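Local coordinates for protein enoyl-CoA hydratase (Bacillus halodurans, PDB 3LKE) that probably catalyses the hydration of enoyl-CoA thioesters as a member of the crotonase family, although its exact substrate is not established, at residues A[73-78]-A[240-245]; A[85-90]-A[233-238]. All coordinates share one frame; numbering follows the deposited sequence.

Contact 1: residues A[73-78]-A[240-245]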
loop_
_atom_site.group_PDB
_atom_site.type_symbol
_atom_site.label_atom_id
_atom_site.label_comp_id
_atom_site.label_asym_id
_atom_site.label_seq_id
_atom_site.Cartn_x
_atom_site.Cartn_y
_atom_site.Cartn_z
ATOM N N ILE A 73 33.559 -15.387 -1.371
ATOM C CA ILE A 73 34.125 -16.128 -0.250
ATOM C C ILE A 73 33.052 -16.962 0.454
ATOM O O ILE A 73 33.245 -18.151 0.711
ATOM C CB ILE A 73 34.830 -15.189 0.747
ATOM C CG1 ILE A 73 36.142 -14.680 0.139
ATOM C CG2 ILE A 73 35.089 -15.900 2.072
ATOM C CD1 ILE A 73 36.722 -13.475 0.839
ATOM N N CYS A 74 31.915 -16.343 0.748
ATOM C CA CYS A 74 30.797 -17.056 1.362
ATOM C C CYS A 74 30.275 -18.208 0.509
ATOM O O CYS A 74 29.841 -19.227 1.040
ATOM C CB CYS A 74 29.654 -16.094 1.687
ATOM S SG CYS A 74 30.003 -14.974 3.048
ATOM N N ALA A 75 30.296 -18.049 -0.812
ATOM C CA ALA A 75 29.854 -19.125 -1.690
ATOM C C ALA A 75 30.865 -20.265 -1.679
ATOM O O ALA A 75 30.514 -21.417 -1.917
ATOM C CB ALA A 75 29.652 -18.618 -3.108
ATOM N N SER A 76 32.122 -19.929 -1.398
ATOM C CA SER A 76 33.215 -20.903 -1.410
ATOM C C SER A 76 33.399 -21.585 -0.058
ATOM O O SER A 76 34.102 -22.589 0.042
ATOM C CB SER A 76 34.531 -20.222 -1.813
ATOM O OG SER A 76 34.395 -19.515 -3.034
ATOM N N ASP A 77 32.781 -21.031 0.981
ATOM C CA ASP A 77 32.930 -21.566 2.332
ATOM C C ASP A 77 32.443 -23.009 2.411
ATOM O O ASP A 77 31.552 -23.416 1.661
ATOM C CB ASP A 77 32.157 -20.713 3.344
ATOM C CG ASP A 77 32.970 -19.548 3.881
ATOM O OD1 ASP A 77 32.355 -18.596 4.407
ATOM O OD2 ASP A 77 34.216 -19.585 3.785
ATOM N N GLN A 78 33.026 -23.773 3.331
ATOM C CA GLN A 78 32.600 -25.146 3.573
ATOM C C GLN A 78 31.278 -25.181 4.342
ATOM O O GLN A 78 30.384 -25.968 4.020
ATOM C CB GLN A 78 33.676 -25.911 4.348
ATOM C CG GLN A 78 34.990 -26.106 3.595
ATOM C CD GLN A 78 34.848 -27.035 2.401
ATOM O OE1 GLN A 78 34.595 -26.591 1.278
ATOM N NE2 GLN A 78 35.009 -28.333 2.640
ATOM N N ALA A 240 20.396 -21.026 1.557
ATOM C CA ALA A 240 20.078 -22.172 0.719
ATOM C C ALA A 240 20.614 -21.964 -0.696
ATOM O O ALA A 240 21.090 -22.892 -1.328
ATOM C CB ALA A 240 18.566 -22.419 0.702
ATOM N N LEU A 241 20.539 -20.736 -1.201
ATOM C CA LEU A 241 21.021 -20.473 -2.550
ATOM C C LEU A 241 22.558 -20.495 -2.621
ATOM O O LEU A 241 23.138 -20.875 -3.640
ATOM C CB LEU A 241 20.478 -19.136 -3.062
ATOM C CG LEU A 241 19.028 -19.139 -3.537
ATOM C CD1 LEU A 241 18.485 -17.707 -3.617
ATOM C CD2 LEU A 241 18.908 -19.844 -4.892
ATOM N N PHE A 242 23.211 -20.080 -1.544
ATOM C CA PHE A 242 24.678 -20.026 -1.533
ATOM C C PHE A 242 25.311 -21.421 -1.449
ATOM O O PHE A 242 26.530 -21.566 -1.541
ATOM C CB PHE A 242 25.184 -19.126 -0.408
ATOM C CG PHE A 242 25.452 -17.721 -0.847
ATOM C CD1 PHE A 242 24.406 -16.885 -1.202
ATOM C CD2 PHE A 242 26.751 -17.232 -0.912
ATOM C CE1 PHE A 242 24.642 -15.596 -1.615
ATOM C CE2 PHE A 242 26.998 -15.934 -1.330
ATOM C CZ PHE A 242 25.945 -15.114 -1.681
ATOM N N LYS A 243 24.467 -22.441 -1.299
ATOM C CA LYS A 243 24.924 -23.831 -1.292
ATOM C C LYS A 243 24.867 -24.421 -2.695
ATOM O O LYS A 243 25.340 -25.534 -2.932
ATOM C CB LYS A 243 24.052 -24.679 -0.363
ATOM C CG LYS A 243 24.136 -24.299 1.101
ATOM C CD LYS A 243 23.356 -25.290 1.952
ATOM C CE LYS A 243 23.375 -24.892 3.422
ATOM N NZ LYS A 243 22.548 -25.806 4.266
ATOM N N GLN A 244 24.270 -23.679 -3.622
ATOM C CA GLN A 244 24.097 -24.153 -4.992
ATOM C C GLN A 244 25.254 -23.660 -5.858
ATOM O O GLN A 244 25.644 -22.498 -5.778
ATOM C CB GLN A 244 22.731 -23.704 -5.543
ATOM C CG GLN A 244 21.560 -24.265 -4.732
ATOM C CD GLN A 244 20.190 -23.704 -5.117
ATOM O OE1 GLN A 244 19.859 -23.547 -6.299
ATOM N NE2 GLN A 244 19.376 -23.421 -4.109
ATOM N N THR A 245 25.812 -24.546 -6.674
ATOM C CA THR A 245 27.009 -24.215 -7.445
ATOM C C THR A 245 26.826 -23.049 -8.421
ATOM O O THR A 245 27.798 -22.380 -8.775
ATOM C CB THR A 245 27.548 -25.440 -8.220
ATOM O OG1 THR A 245 26.599 -25.839 -9.214
ATOM C CG2 THR A 245 27.806 -26.591 -7.271
#
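F242 meets C74 and A75 with the CD2-CE2 edge of its phenyl ring, and no hydrogen bond links 73-78 to 240-245. The apolar part is a pair of CB contacts that flank the plane of this edge, one on each side: C74 CB lies 4.0 Å from F242 CE2, and A75 CB lies 3.9 Å from F242 CD2. C74 touches through its CB, because SG, anti to the carbonyl carbon (chi1 -71°), is carried off the ring and ends 5.4 Å from F242 CE2.

The backbone part is closer. F242 CD2 comes within 3.6 Å of A75 N, which sits at the edge of the ring and in its plane, and within 3.7 Å of A75 CA. The ring thus presents a C-H edge, not a face, to the last turn of helix 68-76. Its chi1 of -95°, away from the usual staggered value near -60°, goes with that edge pointing at A75 N.

Within 240-245, L241 to Q244 form a type I turn, closed by a 3.0 Å bond from Q244 N to L241 O. F242 is its second residue. The ring also touches I143 and L251, and A75 packs on K248 and L251 of helix 245-253. Cutting F242 back to an alanine is likely to open a gap beside A75 and leave C74 CB without its aromatic neighbour.

With 132 Å² buried and no polar link, the contact depends on shape and dispersion: one aromatic edge fitted against a helix end, joining it to the turn between helices 223-241 and 245-253.

Contact 2: residues A[85-90]-A[233-238]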
loop_
_atom_site.group_PDB
_atom_site.type_symbol
_atom_site.label_atom_id
_atom_site.label_comp_id
_atom_site.label_asym_id
_atom_site.label_seq_id
_atom_site.Cartn_x
_atom_site.Cartn_y
_atom_site.Cartn_z
ATOM N N GLU A 85 26.557 -15.398 10.196
ATOM C CA GLU A 85 27.119 -14.399 11.099
ATOM C C GLU A 85 26.925 -12.978 10.564
ATOM O O GLU A 85 26.463 -12.097 11.294
ATOM C CB GLU A 85 28.608 -14.679 11.348
ATOM C CG GLU A 85 29.337 -13.577 12.094
ATOM C CD GLU A 85 30.799 -13.926 12.356
ATOM O OE1 GLU A 85 31.120 -15.137 12.433
ATOM O OE2 GLU A 85 31.619 -12.990 12.484
ATOM N N VAL A 86 27.265 -12.756 9.296
ATOM C CA VAL A 86 27.193 -11.410 8.735
ATOM C C VAL A 86 25.738 -10.987 8.500
ATOM O O VAL A 86 25.373 -9.839 8.743
ATOM C CB VAL A 86 28.027 -11.259 7.438
ATOM C CG1 VAL A 86 27.519 -12.167 6.355
ATOM C CG2 VAL A 86 28.023 -9.806 6.963
ATOM N N LEU A 87 24.914 -11.929 8.056
ATOM C CA LEU A 87 23.492 -11.664 7.889
ATOM C C LEU A 87 22.889 -11.273 9.224
ATOM O O LEU A 87 22.058 -10.372 9.300
ATOM C CB LEU A 87 22.776 -12.886 7.308
ATOM C CG LEU A 87 23.058 -13.072 5.819
ATOM C CD1 LEU A 87 22.486 -14.390 5.293
ATOM C CD2 LEU A 87 22.511 -11.873 5.020
ATOM N N HIS A 88 23.337 -11.938 10.283
ATOM C CA HIS A 88 22.800 -11.699 11.609
ATOM C C HIS A 88 23.045 -10.254 12.042
ATOM O O HIS A 88 22.127 -9.563 12.483
ATOM C CB HIS A 88 23.406 -12.696 12.612
ATOM C CG HIS A 88 22.961 -12.488 14.028
ATOM N ND1 HIS A 88 21.695 -12.813 14.466
ATOM C CD2 HIS A 88 23.620 -12.004 15.107
ATOM C CE1 HIS A 88 21.589 -12.525 15.752
ATOM N NE2 HIS A 88 22.744 -12.038 16.167
ATOM N N VAL A 89 24.290 -9.804 11.911
ATOM C CA VAL A 89 24.655 -8.452 12.305
ATOM C C VAL A 89 23.970 -7.419 11.413
ATOM O O VAL A 89 23.401 -6.450 11.899
ATOM C CB VAL A 89 26.187 -8.250 12.273
ATOM C CG1 VAL A 89 26.543 -6.824 12.659
ATOM C CG2 VAL A 89 26.866 -9.238 13.221
ATOM N N LEU A 90 24.006 -7.640 10.104
ATOM C CA LEU A 90 23.413 -6.671 9.183
ATOM C C LEU A 90 21.887 -6.642 9.276
ATOM O O LEU A 90 21.290 -5.581 9.169
ATOM C CB LEU A 90 23.877 -6.915 7.749
ATOM C CG LEU A 90 25.381 -6.742 7.492
ATOM C CD1 LEU A 90 25.721 -7.072 6.048
ATOM C CD2 LEU A 90 25.854 -5.334 7.857
ATOM N N GLN A 233 13.445 -15.151 7.192
ATOM C CA GLN A 233 13.193 -15.866 5.953
ATOM C C GLN A 233 14.205 -15.531 4.861
ATOM O O GLN A 233 14.664 -16.413 4.143
ATOM C CB GLN A 233 11.760 -15.599 5.472
ATOM C CG GLN A 233 10.709 -16.256 6.344
ATOM C CD GLN A 233 10.928 -17.759 6.456
ATOM O OE1 GLN A 233 11.201 -18.435 5.461
ATOM N NE2 GLN A 233 10.822 -18.285 7.675
ATOM N N GLU A 234 14.555 -14.256 4.729
ATOM C CA GLU A 234 15.558 -13.871 3.749
ATOM C C GLU A 234 16.856 -14.626 4.028
ATOM O O GLU A 234 17.543 -15.074 3.109
ATOM C CB GLU A 234 15.836 -12.361 3.811
ATOM C CG GLU A 234 14.672 -11.489 3.331
ATOM C CD GLU A 234 15.017 -10.015 3.404
ATOM O OE1 GLU A 234 15.990 -9.684 4.120
ATOM O OE2 GLU A 234 14.321 -9.199 2.756
ATOM N N THR A 235 17.187 -14.734 5.309
ATOM C CA THR A 235 18.402 -15.430 5.733
ATOM C C THR A 235 18.376 -16.874 5.234
ATOM O O THR A 235 19.311 -17.327 4.573
ATOM C CB THR A 235 18.550 -15.387 7.258
ATOM O OG1 THR A 235 18.645 -14.021 7.683
ATOM C CG2 THR A 235 19.806 -16.153 7.713
ATOM N N GLU A 236 17.281 -17.578 5.508
ATOM C CA GLU A 236 17.196 -18.986 5.131
ATOM C C GLU A 236 17.246 -19.171 3.622
ATOM O O GLU A 236 17.888 -20.104 3.138
ATOM C CB GLU A 236 15.950 -19.648 5.726
ATOM C CG GLU A 236 15.931 -19.633 7.242
ATOM C CD GLU A 236 17.139 -20.341 7.856
ATOM O OE1 GLU A 236 17.624 -21.329 7.264
ATOM O OE2 GLU A 236 17.594 -19.909 8.930
ATOM N N GLU A 237 16.575 -18.290 2.872
ATOM C CA GLU A 237 16.555 -18.421 1.416
ATOM C C GLU A 237 17.927 -18.151 0.817
ATOM O O GLU A 237 18.343 -18.820 -0.122
ATOM C CB GLU A 237 15.524 -17.482 0.767
ATOM C CG GLU A 237 14.070 -17.741 1.162
ATOM C CD GLU A 237 13.543 -19.105 0.717
ATOM O OE1 GLU A 237 14.059 -19.682 -0.268
ATOM O OE2 GLU A 237 12.583 -19.588 1.354
ATOM N N LEU A 238 18.626 -17.152 1.343
ATOM C CA LEU A 238 19.930 -16.801 0.794
ATOM C C LEU A 238 20.954 -17.891 1.112
ATOM O O LEU A 238 21.788 -18.225 0.280
ATOM C CB LEU A 238 20.412 -15.453 1.340
ATOM C CG LEU A 238 21.591 -14.855 0.570
ATOM C CD1 LEU A 238 21.203 -14.593 -0.878
ATOM C CD2 LEU A 238 22.100 -13.578 1.230
#
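L87 turns its CG anti to the carbonyl carbon (chi1 -75°), and L238 sets its own CG anti to the backbone N (chi1 -166°); both side chains point into the space between their helices. T235 meets L87 with CG2, the methyl branch that lies anti to the backbone N, while OG1 takes the position beside that nitrogen.

The resulting contact is made by methyl groups. L87 CD1 reaches T235 CG2 at 4.0 Å and L238 CD2 at 4.2 Å. Its second methyl also takes part, since L87 CD2 lies 4.2 Å from L238 CD2. One leucine therefore meets two residues three positions apart, about one turn of helix 223-241. L87 and T235 run past one another in opposite senses, whereas L87 and L238 approach at a slant. The nearest CA atoms, those of L87 and T235, are 6.7 Å apart.

The threonine hydroxyl has its partner within its own helix: OG1 is hydrogen-bonded to L231 O, with a weak bond to N91. This arrangement satisfies the polar atom and presents the methyl to L87.

Around these methyl contacts, L87 and L238 both touch D146 in a loop. Through L87, T235 and L238, helix 223-241 packs on helix 81-98, and the R84-E236 salt bridge adds a polar link. E237 forms a salt bridge with K217 of the second subunit, and V89 touches T34 of helix 30-45.

In the fold
Helix 223-241 and its C-terminal turn carry one side of both contacts, whose centres lie about 13 Å apart on the same side of the chain's centre. The other sides come from consecutive helices, 68-76 for contact 1 and 81-98 for contact 2. Along the chain the order is 73-78, 85-90, 233-238, 240-245, so contact 2 is nested inside the loop closed by contact 1. The centre of buried contact 2 lies about 14 Å, and that of the more peripheral contact 1 about 24 Å, from the centre of the chain. Together they join the C-terminal helical region to the earlier helices of this crotonase-family chain, and residues of 240-245 and of 233-238 meet the second subunit.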